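Local coordinates for membrane protein, putative (Geobacter sulfurreducens PCA, PDB 2QYB) that is a putative membrane protein, probably a sodium:solute symporter-like transporter with possible phosphatase activity, represented here by its GAF domain, which in many relatives binds small molecules, at residues L37-R41 against A63-W67. Coordinates in Å, arbitrary orientation, origin at the centre of the assembly. Residues are numbered along the deposited sequence.
Sequences LAVIR and AGKDW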
loop_
_atom_site.group_PDB
_atom_site.type_symbol
_atom_site.label_atom_id
_atom_site.label_comp_id
_atom_site.label_asym_id
_atom_site.label_seq_id
_atom_site.Cartn_x
_atom_site.Cartn_y
_atom_site.Cartn_z
ATOM N N LEU A 37 9.549 -11.015 2.534
ATOM C CA LEU A 37 8.206 -10.729 2.010
ATOM C C LEU A 37 7.201 -11.142 3.059
ATOM O O LEU A 37 7.451 -12.092 3.780
ATOM C CB LEU A 37 7.960 -11.463 0.687
ATOM C CG LEU A 37 6.585 -11.296 0.010
ATOM C CD1 LEU A 37 6.266 -9.873 -0.488
ATOM C CD2 LEU A 37 6.521 -12.288 -1.168
ATOM N N ALA A 38 6.108 -10.374 3.143
ATOM C CA ALA A 38 5.014 -10.607 4.060
ATOM C C ALA A 38 3.740 -10.220 3.330
ATOM O O ALA A 38 3.697 -9.195 2.683
ATOM C CB ALA A 38 5.173 -9.763 5.382
ATOM N N VAL A 39 2.695 -11.019 3.472
ATOM C CA VAL A 39 1.432 -10.760 2.801
ATOM C C VAL A 39 0.313 -10.963 3.836
ATOM O O VAL A 39 0.376 -11.886 4.624
ATOM C CB VAL A 39 1.222 -11.687 1.515
ATOM C CG1 VAL A 39 0.022 -11.276 0.728
ATOM C CG2 VAL A 39 2.437 -11.685 0.597
ATOM N N ILE A 40 -0.662 -10.060 3.868
ATOM C CA ILE A 40 -1.949 -10.300 4.557
ATOM C C ILE A 40 -3.032 -10.560 3.470
ATOM O O ILE A 40 -3.168 -9.785 2.533
ATOM C CB ILE A 40 -2.364 -9.098 5.430
ATOM C CG1 ILE A 40 -1.439 -8.964 6.636
ATOM C CG2 ILE A 40 -3.824 -9.207 5.884
ATOM C CD1 ILE A 40 -1.385 -7.549 7.203
ATOM N N ARG A 41 -3.768 -11.655 3.608
ATOM C CA ARG A 41 -4.967 -11.895 2.840
ATOM C C ARG A 41 -6.176 -11.901 3.780
ATOM O O ARG A 41 -6.081 -12.392 4.913
ATOM C CB ARG A 41 -4.905 -13.235 2.112
ATOM C CG ARG A 41 -3.780 -13.315 1.137
ATOM C CD ARG A 41 -3.829 -14.644 0.427
ATOM N NE ARG A 41 -2.920 -14.676 -0.718
ATOM C CZ ARG A 41 -1.591 -14.800 -0.631
ATOM N NH1 ARG A 41 -0.970 -14.876 0.544
ATOM N NH2 ARG A 41 -0.860 -14.822 -1.729
ATOM N N ALA A 63 4.340 -16.076 -4.561
ATOM C CA ALA A 63 3.774 -15.861 -3.252
ATOM C C ALA A 63 2.683 -14.773 -3.257
ATOM O O ALA A 63 2.193 -14.394 -2.187
ATOM C CB ALA A 63 4.906 -15.502 -2.273
ATOM N N GLY A 64 2.242 -14.321 -4.439
ATOM C CA GLY A 64 1.438 -13.081 -4.521
ATOM C C GLY A 64 -0.044 -13.044 -4.953
ATOM O O GLY A 64 -0.643 -11.905 -5.056
ATOM N N LYS A 65 -0.652 -14.212 -5.218
ATOM C CA LYS A 65 -2.006 -14.228 -5.809
ATOM C C LYS A 65 -3.155 -14.329 -4.788
ATOM O O LYS A 65 -2.946 -14.556 -3.626
ATOM C CB LYS A 65 -2.119 -15.356 -6.837
ATOM C CG LYS A 65 -1.138 -15.197 -7.997
ATOM C CD LYS A 65 -0.838 -16.510 -8.684
ATOM C CE LYS A 65 0.084 -16.310 -9.876
ATOM N NZ LYS A 65 -0.325 -17.147 -11.053
ATOM N N ASP A 66 -4.384 -14.189 -5.264
ATOM C CA ASP A 66 -5.546 -14.470 -4.456
ATOM C C ASP A 66 -5.828 -15.979 -4.404
ATOM O O ASP A 66 -5.598 -16.676 -5.397
ATOM C CB ASP A 66 -6.736 -13.695 -5.028
ATOM C CG ASP A 66 -6.579 -12.185 -4.870
ATOM O OD1 ASP A 66 -5.677 -11.721 -4.127
ATOM O OD2 ASP A 66 -7.376 -11.471 -5.499
ATOM N N TRP A 67 -6.294 -16.488 -3.256
ATOM C CA TRP A 67 -6.542 -17.935 -3.101
ATOM C C TRP A 67 -7.939 -18.316 -2.599
ATOM O O TRP A 67 -8.401 -17.877 -1.525
ATOM C CB TRP A 67 -5.454 -18.583 -2.211
ATOM C CG TRP A 67 -4.130 -18.513 -2.900
ATOM C CD1 TRP A 67 -3.229 -17.496 -2.825
ATOM C CD2 TRP A 67 -3.606 -19.442 -3.868
ATOM N NE1 TRP A 67 -2.169 -17.740 -3.640
ATOM C CE2 TRP A 67 -2.357 -18.936 -4.287
ATOM C CE3 TRP A 67 -4.060 -20.663 -4.396
ATOM C CZ2 TRP A 67 -1.552 -19.587 -5.249
ATOM C CZ3 TRP A 67 -3.241 -21.337 -5.336
ATOM C CH2 TRP A 67 -2.002 -20.786 -5.754
#
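In this GAF domain long helix 10-32 packs on one face of the antiparallel sheet and the loop after strand 49-56 crosses the other, where it meets strand 37-43. The two segments run almost the same way, 7° apart end to end, yet their CA atoms approach no closer than 7.7 Å (V39 to G64), so side chains must bridge the gap. Strand alternation decides which ones: L37, V39 and R41 point toward the loop, while A38 and I40 face the opposite side of the sheet and pack on helix 10-32.

The van der Waals part is small. L37 CD2 lies 3.8 Å from A63 CB; the long leucine reaches across, and the short alanine lets the loop backbone come close. V39 CG2 lies 3.9 Å from A63 O, a methyl group against a carbonyl; the beta-branched valine suits a strand. F129 of the neighbouring strand 124-130 touches both L37 and A63.

Polar contacts belong to R41. Trans at chi2 and chi3, it reaches across, and the several N-H groups of its guanidinium suit it to bind more than one carbonyl; its acceptors in 63-67 are main-chain oxygens. R41 NH2 donates to A63 O at 3.1 Å, spanning the backbone across G64. D66 turns its CB away and binds R50 and V51 of strand 49-56, tying the same loop to a second strand. W67 offers its ring edge, CD1 lying 3.5 Å from R41 NE. Both R41 NE, at 2.9 Å, and R41 NH2, at 2.8 Å, converge on the single acceptor K65 O.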